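Local coordinates for AP endonuclease, family 2 (Brucella melitensis biovar Abortus, PDB 3NGF), which binds manganese and probably isomerises hydroxypyruvate, with a possible endonuclease activity, at residues A[151-156]-A[186-191]; A[14-19]-A[40-45]; A[112-117]-A[159-164]; A[67-72]-A[93-98]. One frame throughout, in Å; residues are numbered along the deposited sequence.

Interaction 1 (A[151-156]-A[186-191]); sequences PLNTRN and LYHAQI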
loop_
_atom_site.group_PDB
_atom_site.type_symbol
_atom_site.label_atom_id
_atom_site.label_comp_id
_atom_site.label_asym_id
_atom_site.label_seq_id
_atom_site.Cartn_x
_atom_site.Cartn_y
_atom_site.Cartn_z
ATOM N N PRO A 151 3.242 -4.136 -6.892
ATOM C CA PRO A 151 4.450 -4.946 -7.168
ATOM C C PRO A 151 5.371 -4.973 -5.951
ATOM O O PRO A 151 5.619 -3.934 -5.336
ATOM C CB PRO A 151 5.105 -4.207 -8.343
ATOM C CG PRO A 151 3.982 -3.459 -8.982
ATOM C CD PRO A 151 3.079 -3.053 -7.869
ATOM N N LEU A 152 5.882 -6.159 -5.629
ATOM C CA LEU A 152 6.810 -6.332 -4.524
ATOM C C LEU A 152 8.220 -6.567 -5.103
ATOM O O LEU A 152 8.529 -6.061 -6.201
ATOM C CB LEU A 152 6.297 -7.412 -3.583
ATOM C CG LEU A 152 4.880 -7.140 -3.021
ATOM C CD1 LEU A 152 4.470 -8.238 -2.051
ATOM C CD2 LEU A 152 4.773 -5.738 -2.349
ATOM N N ASN A 153 9.112 -7.199 -4.363
ATOM C CA ASN A 153 10.403 -7.573 -4.924
ATOM C C ASN A 153 10.706 -9.016 -4.543
ATOM O O ASN A 153 10.153 -9.535 -3.569
ATOM C CB ASN A 153 11.492 -6.592 -4.475
ATOM C CG ASN A 153 11.975 -6.851 -3.065
ATOM O OD1 ASN A 153 12.741 -7.803 -2.814
ATOM N ND2 ASN A 153 11.568 -5.990 -2.131
ATOM N N THR A 154 11.607 -9.646 -5.296
ATOM C CA THR A 154 11.855 -11.085 -5.196
ATOM C C THR A 154 12.843 -11.460 -4.083
ATOM O O THR A 154 13.043 -12.642 -3.777
ATOM C CB THR A 154 12.382 -11.629 -6.545
ATOM O OG1 THR A 154 13.511 -10.862 -6.958
ATOM C CG2 THR A 154 11.318 -11.523 -7.621
ATOM N N ARG A 155 13.468 -10.458 -3.474
ATOM C CA ARG A 155 14.314 -10.698 -2.337
ATOM C C ARG A 155 13.485 -10.789 -1.081
ATOM O O ARG A 155 13.634 -11.725 -0.283
ATOM C CB ARG A 155 15.358 -9.590 -2.208
ATOM C CG ARG A 155 16.237 -9.744 -0.995
ATOM C CD ARG A 155 17.558 -8.994 -1.133
ATOM N NE ARG A 155 17.410 -7.554 -1.287
ATOM C CZ ARG A 155 17.833 -6.818 -2.329
ATOM N NH1 ARG A 155 17.658 -5.501 -2.315
ATOM N NH2 ARG A 155 18.446 -7.365 -3.378
ATOM N N ASN A 156 12.594 -9.824 -0.892
ATOM C CA ASN A 156 11.712 -9.833 0.279
ATOM C C ASN A 156 10.496 -10.745 0.152
ATOM O O ASN A 156 10.034 -11.245 1.164
ATOM C CB ASN A 156 11.241 -8.416 0.624
ATOM C CG ASN A 156 12.363 -7.549 1.173
ATOM O OD1 ASN A 156 12.582 -6.447 0.703
ATOM N ND2 ASN A 156 13.113 -8.078 2.152
ATOM N N LEU A 186 8.389 2.727 -3.794
ATOM C CA LEU A 186 9.630 3.062 -4.502
ATOM C C LEU A 186 10.787 2.198 -4.025
ATOM O O LEU A 186 11.804 2.011 -4.726
ATOM C CB LEU A 186 9.935 4.560 -4.370
ATOM C CG LEU A 186 8.975 5.462 -5.132
ATOM C CD1 LEU A 186 9.210 6.918 -4.753
ATOM C CD2 LEU A 186 9.101 5.249 -6.664
ATOM N N TYR A 187 10.648 1.668 -2.819
ATOM C CA TYR A 187 11.608 0.682 -2.313
ATOM C C TYR A 187 11.599 -0.564 -3.246
ATOM O O TYR A 187 12.660 -1.025 -3.724
ATOM C CB TYR A 187 11.249 0.332 -0.846
ATOM C CG TYR A 187 11.977 -0.858 -0.273
ATOM C CD1 TYR A 187 13.244 -0.733 0.272
ATOM C CD2 TYR A 187 11.383 -2.111 -0.258
ATOM C CE1 TYR A 187 13.931 -1.846 0.786
ATOM C CE2 TYR A 187 12.036 -3.210 0.274
ATOM C CZ TYR A 187 13.308 -3.085 0.768
ATOM O OH TYR A 187 13.933 -4.203 1.283
ATOM N N HIS A 188 10.411 -1.090 -3.512
ATOM C CA HIS A 188 10.306 -2.250 -4.395
ATOM C C HIS A 188 10.704 -1.899 -5.843
ATOM O O HIS A 188 11.336 -2.692 -6.512
ATOM C CB HIS A 188 8.879 -2.811 -4.352
ATOM C CG HIS A 188 8.472 -3.369 -3.019
ATOM N ND1 HIS A 188 9.249 -4.259 -2.305
ATOM C CD2 HIS A 188 7.323 -3.232 -2.321
ATOM C CE1 HIS A 188 8.598 -4.618 -1.210
ATOM N NE2 HIS A 188 7.438 -3.985 -1.185
ATOM N N ALA A 189 10.315 -0.712 -6.313
ATOM C CA ALA A 189 10.572 -0.275 -7.690
ATOM C C ALA A 189 12.073 -0.116 -7.904
ATOM O O ALA A 189 12.596 -0.493 -8.953
ATOM C CB ALA A 189 9.874 1.035 -7.977
ATOM N N GLN A 190 12.768 0.418 -6.902
ATOM C CA GLN A 190 14.230 0.568 -7.029
ATOM C C GLN A 190 14.999 -0.765 -7.056
ATOM O O GLN A 190 16.023 -0.885 -7.753
ATOM C CB GLN A 190 14.737 1.495 -5.917
ATOM C CG GLN A 190 16.247 1.699 -5.838
ATOM C CD GLN A 190 16.870 2.160 -7.144
ATOM O OE1 GLN A 190 16.181 2.627 -8.067
ATOM N NE2 GLN A 190 18.197 2.028 -7.233
ATOM N N ILE A 191 14.537 -1.743 -6.279
ATOM C CA ILE A 191 15.153 -3.059 -6.191
ATOM C C ILE A 191 14.942 -3.854 -7.489
ATOM O O ILE A 191 15.876 -4.503 -7.968
ATOM C CB ILE A 191 14.670 -3.849 -4.933
ATOM C CG1 ILE A 191 15.197 -3.173 -3.671
ATOM C CG2 ILE A 191 15.085 -5.311 -4.951
ATOM C CD1 ILE A 191 14.520 -3.627 -2.382
HETATM O O HOH W 1 16.552 -4.661 0.332
#
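A buried, largely polar contact fixes the loop 151-156, which follows barrel strand 146-149, against the first turns of helix 186-192, at the catalytic end of the barrel. N153 and H188 carry it. The H188 imidazole receives the CA of L152 over the centre of one face, a CH-pi contact 3.8 Å from the ring centroid, while L152 CD2 lies beside NE2. At the ring edge, N153 ND2 donates to H188 ND1 within the ring plane (2.9 Å, 154°), which helps fix the rotation of the imidazole. Asparagine suits this position because its amide works at both ends. CG sits between the backbone N and the carbonyl carbon (chi1 79°), and the amide's further rotation (chi2 76°) turns OD1 to the N-H groups of R155 and N156, an Asx turn within an Asx motif, and ND2 to H188. N153 ND2 also bonds N156 OD1 (3.0 Å), nearly straight and in its own amide plane. That same N156 OD1 takes the Y187 OH on a lone pair at 2.7 Å. One water accepts from R155 NH1 and donates to Y187 OH. I191 is the apolar part: CG2 lies over one guanidinium face of R155, CD1 over one face of the Y187 ring toward its rim. H188 touches the manganese ligand E150 and lies about 4 Å from the metal, consistent with a second shell in a xylose isomerase-like TIM barrel.

Interaction 2 (A[14-19]-A[40-45]); sequences ANLSTM and VEFLFP. With GOL (glycerol), chain D.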
loop_
_atom_site.group_PDB
_atom_site.type_symbol
_atom_site.label_atom_id
_atom_site.label_comp_id
_atom_site.label_asym_id
_atom_site.label_seq_id
_atom_site.Cartn_x
_atom_site.Cartn_y
_atom_site.Cartn_z
ATOM N N ALA A 14 1.939 7.974 8.126
ATOM C CA ALA A 14 2.711 7.037 8.935
ATOM C C ALA A 14 2.155 5.628 8.725
ATOM O O ALA A 14 0.933 5.438 8.708
ATOM C CB ALA A 14 2.646 7.420 10.427
ATOM N N ASN A 15 3.027 4.656 8.497
ATOM C CA ASN A 15 2.603 3.252 8.488
ATOM C C ASN A 15 2.665 2.668 9.915
ATOM O O ASN A 15 3.749 2.464 10.478
ATOM C CB ASN A 15 3.424 2.420 7.488
ATOM C CG ASN A 15 2.881 1.027 7.322
ATOM O OD1 ASN A 15 2.797 0.287 8.297
ATOM N ND2 ASN A 15 2.486 0.656 6.085
ATOM N N LEU A 16 1.499 2.407 10.505
ATOM C CA LEU A 16 1.411 1.964 11.900
ATOM C C LEU A 16 1.704 0.473 12.094
ATOM O O LEU A 16 1.725 0.012 13.228
ATOM C CB LEU A 16 0.042 2.325 12.494
ATOM C CG LEU A 16 -0.401 3.777 12.333
ATOM C CD1 LEU A 16 -1.692 4.020 13.145
ATOM C CD2 LEU A 16 0.685 4.822 12.782
ATOM N N SER A 17 1.912 -0.282 11.009
ATOM C CA SER A 17 2.355 -1.660 11.104
ATOM C C SER A 17 3.876 -1.679 11.289
ATOM O O SER A 17 4.390 -2.509 12.041
ATOM C CB SER A 17 1.957 -2.478 9.851
ATOM O OG SER A 17 0.527 -2.591 9.735
ATOM N N THR A 18 4.583 -0.769 10.618
ATOM C CA THR A 18 6.072 -0.756 10.671
ATOM C C THR A 18 6.674 0.322 11.588
ATOM O O THR A 18 7.801 0.151 12.094
ATOM C CB THR A 18 6.694 -0.634 9.267
ATOM O OG1 THR A 18 6.430 0.655 8.702
ATOM C CG2 THR A 18 6.205 -1.781 8.317
ATOM N N MET A 19 5.947 1.420 11.786
ATOM C CA MET A 19 6.399 2.529 12.651
ATOM C C MET A 19 5.697 2.515 13.981
ATOM O O MET A 19 4.609 1.957 14.113
ATOM C CB MET A 19 6.173 3.895 11.996
ATOM C CG MET A 19 6.880 4.087 10.656
ATOM S SD MET A 19 6.490 5.605 9.808
ATOM C CE MET A 19 7.057 6.835 11.013
ATOM N N VAL A 40 -2.610 8.048 8.175
ATOM C CA VAL A 40 -1.974 6.792 8.531
ATOM C C VAL A 40 -2.373 5.680 7.546
ATOM O O VAL A 40 -3.404 5.762 6.866
ATOM C CB VAL A 40 -2.303 6.337 9.967
ATOM C CG1 VAL A 40 -1.751 7.333 10.997
ATOM C CG2 VAL A 40 -3.810 6.148 10.152
ATOM N N GLU A 41 -1.548 4.651 7.514
ATOM C CA GLU A 41 -1.833 3.406 6.790
ATOM C C GLU A 41 -1.390 2.255 7.668
ATOM O O GLU A 41 -0.602 2.451 8.603
ATOM C CB GLU A 41 -1.110 3.368 5.451
ATOM C CG GLU A 41 0.424 3.363 5.534
ATOM C CD GLU A 41 1.090 3.314 4.174
ATOM O OE1 GLU A 41 0.502 3.821 3.189
ATOM O OE2 GLU A 41 2.226 2.764 4.096
ATOM N N PHE A 42 -1.832 1.045 7.335
ATOM C CA PHE A 42 -1.332 -0.159 7.987
ATOM C C PHE A 42 -1.776 -1.340 7.147
ATOM O O PHE A 42 -2.526 -1.145 6.198
ATOM C CB PHE A 42 -1.791 -0.299 9.469
ATOM C CG PHE A 42 -3.227 0.072 9.702
ATOM C CD1 PHE A 42 -4.246 -0.755 9.252
ATOM C CD2 PHE A 42 -3.557 1.245 10.347
ATOM C CE1 PHE A 42 -5.597 -0.406 9.455
ATOM C CE2 PHE A 42 -4.896 1.586 10.558
ATOM C CZ PHE A 42 -5.896 0.781 10.129
ATOM N N LEU A 43 -1.311 -2.550 7.440
ATOM C CA LEU A 43 -1.665 -3.683 6.590
ATOM C C LEU A 43 -3.079 -4.181 6.866
ATOM O O LEU A 43 -3.961 -4.094 5.995
ATOM C CB LEU A 43 -0.634 -4.805 6.740
ATOM C CG LEU A 43 0.623 -4.506 5.928
ATOM C CD1 LEU A 43 1.448 -3.463 6.593
ATOM C CD2 LEU A 43 1.444 -5.779 5.655
ATOM N N PHE A 44 -3.315 -4.656 8.087
ATOM C CA PHE A 44 -4.559 -5.371 8.401
ATOM C C PHE A 44 -5.244 -4.880 9.663
ATOM O O PHE A 44 -4.669 -4.951 10.745
ATOM C CB PHE A 44 -4.304 -6.888 8.507
ATOM C CG PHE A 44 -3.473 -7.454 7.381
ATOM C CD1 PHE A 44 -3.970 -7.528 6.085
ATOM C CD2 PHE A 44 -2.186 -7.925 7.614
ATOM C CE1 PHE A 44 -3.211 -8.062 5.043
ATOM C CE2 PHE A 44 -1.424 -8.441 6.573
ATOM C CZ PHE A 44 -1.938 -8.515 5.289
ATOM N N PRO A 45 -6.488 -4.397 9.539
ATOM C CA PRO A 45 -7.253 -3.988 10.723
ATOM C C PRO A 45 -8.121 -5.093 11.337
ATOM O O PRO A 45 -8.819 -4.843 12.329
ATOM C CB PRO A 45 -8.162 -2.916 10.158
ATOM C CG PRO A 45 -8.433 -3.388 8.778
ATOM C CD PRO A 45 -7.176 -4.034 8.292
HETATM C C1 GOL D . -1.902 -4.949 11.191
HETATM O O1 GOL D . -1.041 -5.370 10.159
HETATM C C2 GOL D . -1.250 -4.092 12.255
HETATM O O2 GOL D . 0.156 -4.201 12.181
HETATM C C3 GOL D . -1.802 -4.495 13.631
HETATM O O3 GOL D . -1.058 -5.561 14.163
#
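L16 CB approaches the edge of the F42 ring near its plane, 4.3 Å from F42 CD2, and F25 meets that ring edge-to-face; the F44 ring has L43 CB against one face, offset toward the rim, and W74 edge-to-face. The N15 amide and the E41 carboxylate stand almost perpendicular, 86° apart, and N15 ND2 donates to E41 OE2 (2.9 Å) on its anti side, somewhat out of the carboxylate plane. E41 OE1 is held by H209 and OE2 also by Q211, a manganese ligand, so the carboxylate is a second-shell group whose negative charge is probably stabilised by these donors. N15 OD1 takes the N-H groups of S17 and T18 from opposite faces of its plane, an Asx turn and Asx motif just where the strand gives way to loop.

N15 and E41 pair on neighbouring parallel strands 11-15 and 39-41 of the TIM barrel, the two strands of a beta-alpha-beta unit. E41 N bonds to A14 O, and L16 N to E41 O at 2.8 Å. On the face carrying A14 and V40, the branched L16 packs its CD2 3.9 Å from V40 CG1. Past the strand ends, S17 OG accepts L43 N at 2.9 Å, 169°; serine suits because its short side chain brings an acceptor there. L43 CD1 packs tightly on S17 CB (3.4 Å). A glycerol, probably from the crystallisation liquor, shares a hydrogen bond with S17 OG through its O2.

Interaction 3 (A[112-117]-A[159-164]); sequences AMSGIT and GYFIVH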
loop_
_atom_site.group_PDB
_atom_site.type_symbol
_atom_site.label_atom_id
_atom_site.label_comp_id
_atom_site.label_asym_id
_atom_site.label_seq_id
_atom_site.Cartn_x
_atom_site.Cartn_y
_atom_site.Cartn_z
ATOM N N ALA A 112 -5.370 -5.034 -2.764
ATOM C CA ALA A 112 -5.701 -6.459 -2.868
ATOM C C ALA A 112 -4.444 -7.255 -3.201
ATOM O O ALA A 112 -3.921 -7.139 -4.313
ATOM C CB ALA A 112 -6.760 -6.665 -3.937
ATOM N N MET A 113 -3.978 -8.059 -2.253
ATOM C CA MET A 113 -2.784 -8.884 -2.433
ATOM C C MET A 113 -3.061 -10.073 -3.367
ATOM O O MET A 113 -4.179 -10.609 -3.416
ATOM C CB MET A 113 -2.270 -9.368 -1.074
ATOM C CG MET A 113 -1.859 -8.216 -0.119
ATOM S SD MET A 113 -0.919 -8.870 1.266
ATOM C CE MET A 113 0.650 -9.236 0.517
ATOM N N SER A 114 -2.036 -10.482 -4.101
ATOM C CA SER A 114 -2.197 -11.457 -5.183
ATOM C C SER A 114 -1.829 -12.900 -4.835
ATOM O O SER A 114 -2.375 -13.837 -5.426
ATOM C CB SER A 114 -1.423 -11.017 -6.442
ATOM O OG SER A 114 -2.110 -9.987 -7.140
ATOM N N GLY A 115 -0.872 -13.083 -3.928
ATOM C CA GLY A 115 -0.464 -14.417 -3.497
ATOM C C GLY A 115 0.891 -14.799 -4.059
ATOM O O GLY A 115 1.394 -14.172 -5.002
ATOM N N ILE A 116 1.463 -15.841 -3.463
ATOM C CA ILE A 116 2.625 -16.543 -3.994
ATOM C C ILE A 116 2.117 -17.511 -5.074
ATOM O O ILE A 116 1.388 -18.475 -4.752
ATOM C CB ILE A 116 3.350 -17.355 -2.883
ATOM C CG1 ILE A 116 3.762 -16.465 -1.707
ATOM C CG2 ILE A 116 4.557 -18.125 -3.442
ATOM C CD1 ILE A 116 4.634 -15.313 -2.087
ATOM N N THR A 117 2.512 -17.264 -6.324
ATOM C CA THR A 117 2.035 -18.018 -7.493
ATOM C C THR A 117 3.117 -18.851 -8.203
ATOM O O THR A 117 2.852 -19.454 -9.254
ATOM C CB THR A 117 1.404 -17.066 -8.505
ATOM O OG1 THR A 117 2.352 -16.049 -8.866
ATOM C CG2 THR A 117 0.146 -16.436 -7.901
ATOM N N GLY A 159 8.695 -15.519 -5.123
ATOM C CA GLY A 159 7.554 -16.268 -5.645
ATOM C C GLY A 159 6.262 -15.480 -5.711
ATOM O O GLY A 159 5.245 -16.005 -6.163
ATOM N N TYR A 160 6.298 -14.215 -5.296
ATOM C CA TYR A 160 5.122 -13.351 -5.407
ATOM C C TYR A 160 4.701 -13.141 -6.868
ATOM O O TYR A 160 5.543 -13.050 -7.779
ATOM C CB TYR A 160 5.351 -11.991 -4.719
ATOM C CG TYR A 160 4.084 -11.272 -4.411
ATOM C CD1 TYR A 160 3.203 -11.756 -3.452
ATOM C CD2 TYR A 160 3.749 -10.081 -5.073
ATOM C CE1 TYR A 160 2.001 -11.081 -3.173
ATOM C CE2 TYR A 160 2.546 -9.417 -4.804
ATOM C CZ TYR A 160 1.687 -9.914 -3.853
ATOM O OH TYR A 160 0.488 -9.257 -3.588
ATOM N N PHE A 161 3.397 -13.054 -7.066
ATOM C CA PHE A 161 2.782 -12.924 -8.393
ATOM C C PHE A 161 3.321 -11.776 -9.233
ATOM O O PHE A 161 3.583 -11.975 -10.405
ATOM C CB PHE A 161 1.276 -12.747 -8.237
ATOM C CG PHE A 161 0.553 -12.487 -9.525
ATOM C CD1 PHE A 161 0.499 -13.464 -10.535
ATOM C CD2 PHE A 161 -0.106 -11.279 -9.713
ATOM C CE1 PHE A 161 -0.188 -13.211 -11.720
ATOM C CE2 PHE A 161 -0.798 -11.019 -10.888
ATOM C CZ PHE A 161 -0.847 -11.985 -11.893
ATOM N N ILE A 162 3.461 -10.588 -8.637
ATOM C CA ILE A 162 3.759 -9.376 -9.405
ATOM C C ILE A 162 4.881 -8.578 -8.733
ATOM O O ILE A 162 4.792 -8.201 -7.554
ATOM C CB ILE A 162 2.471 -8.508 -9.639
ATOM C CG1 ILE A 162 2.778 -7.229 -10.427
ATOM C CG2 ILE A 162 1.781 -8.188 -8.324
ATOM C CD1 ILE A 162 3.298 -7.470 -11.788
ATOM N N VAL A 163 5.977 -8.406 -9.472
ATOM C CA VAL A 163 7.189 -7.759 -8.935
ATOM C C VAL A 163 7.787 -6.705 -9.887
ATOM O O VAL A 163 8.915 -6.221 -9.660
ATOM C CB VAL A 163 8.254 -8.834 -8.538
ATOM C CG1 VAL A 163 7.707 -9.760 -7.457
ATOM C CG2 VAL A 163 8.704 -9.669 -9.730
ATOM N N HIS A 164 7.069 -6.351 -10.963
ATOM C CA HIS A 164 7.536 -5.311 -11.897
ATOM C C HIS A 164 6.458 -4.274 -12.159
ATOM O O HIS A 164 5.269 -4.619 -12.356
ATOM C CB HIS A 164 8.035 -5.918 -13.210
ATOM C CG HIS A 164 9.286 -6.720 -13.057
ATOM N ND1 HIS A 164 10.523 -6.131 -12.925
ATOM C CD2 HIS A 164 9.494 -8.054 -13.020
ATOM C CE1 HIS A 164 11.442 -7.070 -12.790
ATOM N NE2 HIS A 164 10.845 -8.247 -12.845
#
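Y160 reaches across to the loop 112-117 although its CB starts out pointing away from it. CG, set anti to the backbone N (chi1 -161°), already lies near G115 O. Next along that side, Y160 CD1 comes within 3.4 Å of G115 O, and I116 CD1 lies at the ring edge, near its plane; CE1 then sits by G115 N and M113 CE. At the tip, Y160 OH accepts from S114 N in an almost straight bond (2.9 Å, 174°). The same oxygen touches M113 CA and CB. A tyrosine suits the place, since its long flat ring packs along the peptide chain and its hydroxyl satisfies a buried N-H.

Both segments are loops following strands of the TIM barrel, after 109-111 and after 146-149, and a single bridge at I116 and Y160 joins them. F161 N donates to G115 O (3.1 Å) and T117 N to G159 O (3.0 Å), each nearly along the C=O axis of its acceptor. Both glycines have positive phi; at G115 a CB would jam against the preceding carbonyl, and at G159 it would come tight against I116 CG2.

F161 turns to the other side and also packs on helix 122-140. Its CD2 meets S114 OG and CB, while T117 OG1 lies at the ring edge, in plane. This T117 OG1 sits between its backbone N and carbonyl carbon (chi1 56°), 3.2 Å from F161 CA.

Interaction 4 (A[67-72]-A[93-98]); sequences FNMPPG and DNVDIA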
loop_
_atom_site.group_PDB
_atom_site.type_symbol
_atom_site.label_atom_id
_atom_site.label_comp_id
_atom_site.label_asym_id
_atom_site.label_seq_id
_atom_site.Cartn_x
_atom_site.Cartn_y
_atom_site.Cartn_z
ATOM N N PHE A 67 -5.335 0.474 3.488
ATOM C CA PHE A 67 -5.027 -0.802 4.130
ATOM C C PHE A 67 -5.286 -1.950 3.147
ATOM O O PHE A 67 -5.694 -1.724 1.990
ATOM C CB PHE A 67 -5.737 -1.000 5.479
ATOM C CG PHE A 67 -7.249 -0.967 5.403
ATOM C CD1 PHE A 67 -7.967 -2.159 5.212
ATOM C CD2 PHE A 67 -7.936 0.237 5.493
ATOM C CE1 PHE A 67 -9.375 -2.151 5.142
ATOM C CE2 PHE A 67 -9.308 0.272 5.444
ATOM C CZ PHE A 67 -10.036 -0.916 5.266
ATOM N N ASN A 68 -4.924 -3.153 3.559
ATOM C CA ASN A 68 -5.023 -4.315 2.666
ATOM C C ASN A 68 -6.285 -5.103 2.907
ATOM O O ASN A 68 -6.776 -5.198 4.037
ATOM C CB ASN A 68 -3.850 -5.268 2.866
ATOM C CG ASN A 68 -2.519 -4.659 2.565
ATOM O OD1 ASN A 68 -2.415 -3.499 2.198
ATOM N ND2 ASN A 68 -1.453 -5.468 2.727
ATOM N N MET A 69 -6.780 -5.737 1.850
ATOM C CA MET A 69 -7.820 -6.745 2.000
ATOM C C MET A 69 -7.265 -7.978 2.755
ATOM O O MET A 69 -6.047 -8.171 2.820
ATOM C CB MET A 69 -8.354 -7.139 0.621
ATOM C CG MET A 69 -8.897 -5.966 -0.189
ATOM S SD MET A 69 -9.727 -6.535 -1.660
ATOM C CE MET A 69 -10.510 -5.018 -2.245
ATOM N N PRO A 70 -8.147 -8.819 3.320
ATOM C CA PRO A 70 -7.654 -10.000 4.052
ATOM C C PRO A 70 -6.705 -10.831 3.164
ATOM O O PRO A 70 -6.981 -11.025 1.968
ATOM C CB PRO A 70 -8.932 -10.762 4.386
ATOM C CG PRO A 70 -9.998 -9.728 4.425
ATOM C CD PRO A 70 -9.610 -8.674 3.426
ATOM N N PRO A 71 -5.591 -11.305 3.726
ATOM C CA PRO A 71 -4.559 -11.985 2.931
ATOM C C PRO A 71 -4.654 -13.518 2.845
ATOM O O PRO A 71 -3.843 -14.145 2.154
ATOM C CB PRO A 71 -3.307 -11.622 3.697
ATOM C CG PRO A 71 -3.747 -11.656 5.092
ATOM C CD PRO A 71 -5.139 -11.105 5.110
ATOM N N GLY A 72 -5.626 -14.104 3.535
ATOM C CA GLY A 72 -5.661 -15.559 3.755
ATOM C C GLY A 72 -4.941 -15.912 5.049
ATOM O O GLY A 72 -4.918 -15.115 5.975
ATOM N N ASP A 93 -15.702 -12.954 -0.829
ATOM C CA ASP A 93 -16.144 -12.793 0.547
ATOM C C ASP A 93 -15.229 -11.833 1.320
ATOM O O ASP A 93 -15.690 -11.044 2.135
ATOM C CB ASP A 93 -16.229 -14.141 1.257
ATOM C CG ASP A 93 -17.309 -15.025 0.696
ATOM O OD1 ASP A 93 -18.222 -14.523 -0.005
ATOM O OD2 ASP A 93 -17.243 -16.230 0.979
ATOM N N ASN A 94 -13.937 -11.875 1.027
ATOM C CA ASN A 94 -12.961 -10.975 1.678
ATOM C C ASN A 94 -13.124 -9.521 1.240
ATOM O O ASN A 94 -12.810 -8.576 1.991
ATOM C CB ASN A 94 -11.545 -11.484 1.406
ATOM C CG ASN A 94 -11.176 -12.697 2.270
ATOM O OD1 ASN A 94 -11.817 -12.979 3.284
ATOM N ND2 ASN A 94 -10.087 -13.383 1.896
ATOM N N VAL A 95 -13.647 -9.302 0.041
ATOM C CA VAL A 95 -13.960 -7.950 -0.387
ATOM C C VAL A 95 -15.035 -7.311 0.484
ATOM O O VAL A 95 -14.929 -6.128 0.812
ATOM C CB VAL A 95 -14.366 -7.882 -1.877
ATOM C CG1 VAL A 95 -14.847 -6.431 -2.268
ATOM C CG2 VAL A 95 -13.200 -8.304 -2.730
ATOM N N ASP A 96 -16.057 -8.090 0.843
ATOM C CA ASP A 96 -17.128 -7.621 1.730
ATOM C C ASP A 96 -16.570 -7.151 3.070
ATOM O O ASP A 96 -16.956 -6.095 3.581
ATOM C CB ASP A 96 -18.167 -8.725 1.974
ATOM C CG ASP A 96 -18.998 -9.037 0.739
ATOM O OD1 ASP A 96 -19.287 -8.111 -0.035
ATOM O OD2 ASP A 96 -19.372 -10.217 0.540
ATOM N N ILE A 97 -15.662 -7.951 3.620
ATOM C CA ILE A 97 -15.039 -7.691 4.896
ATOM C C ILE A 97 -14.200 -6.420 4.806
ATOM O O ILE A 97 -14.334 -5.528 5.642
ATOM C CB ILE A 97 -14.141 -8.878 5.333
ATOM C CG1 ILE A 97 -14.986 -10.130 5.624
ATOM C CG2 ILE A 97 -13.340 -8.516 6.595
ATOM C CD1 ILE A 97 -14.142 -11.360 5.985
ATOM N N ALA A 98 -13.366 -6.329 3.764
ATOM C CA ALA A 98 -12.576 -5.104 3.517
ATOM C C ALA A 98 -13.448 -3.838 3.353
ATOM O O ALA A 98 -13.121 -2.790 3.909
ATOM C CB ALA A 98 -11.680 -5.299 2.291
HETATM O O HOH W 2 -8.441 -11.452 -0.216
#
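F67 begins the contact, bringing its ring edge to A98: A98 O lies near the plane of the F67 ring, 3.9 Å from CZ. This is the TIM-barrel pattern of a strand, 63-68, and the loop after it covered by the helix that follows, 88-104; no direct hydrogen bond crosses between the two segments, so shape does the work. The large F67 ring suits the interface between barrel and helix, where it also packs on Y101 and A102. At M69 the unbranched side chain stretches beyond CG and runs beside V95, both pointing the same way. M69 CG rests on A98 CB (3.8 Å) and M69 SD lies 4.0 Å from V95 CG2. A98, with nothing beyond CB, lets the loop backbone come close, the M69 and A98 CA atoms being 5.3 Å apart.

P70 comes next, its rigid ring pointing at the helix. P70 CB faces N94 CG, the amide carbon, at 3.6 Å. CG of the proline lies against N94 CB and I97 CG2, and P70 CD approaches N94 O at 3.5 Å, the ring and the asparagine side chain passing in opposite directions. Lacking an N-H, the proline can put this apolar edge against the helix without leaving a backbone donor to satisfy; N94 O is already used by A98 N within the helix. A water donates to P70 O at 2.7 Å and weakly accepts from N94 ND2.

From the N terminus, interaction 2 comes first, closing the beta-alpha-beta loop from strand 11-15 through helix 25-34 to strand 39-41. Interaction 4 follows in series, folding helix 88-104 back on the end of strand 63-68; the two meet where L43 O probably bonds to N68 N, strands 39-41 and 63-68 being neighbours. Interaction 3 then joins the loop after strand 109-111 to that after 146-149, with M113 touching both F44 and N68. Its closing segment lies between the two segments of interaction 1, so these contacts cross, and L152 packs on Y160. Interactions 2 and 3 join strand-end segments, interactions 1 and 4 set such loops against helices; interaction 1 lies nearest the manganese.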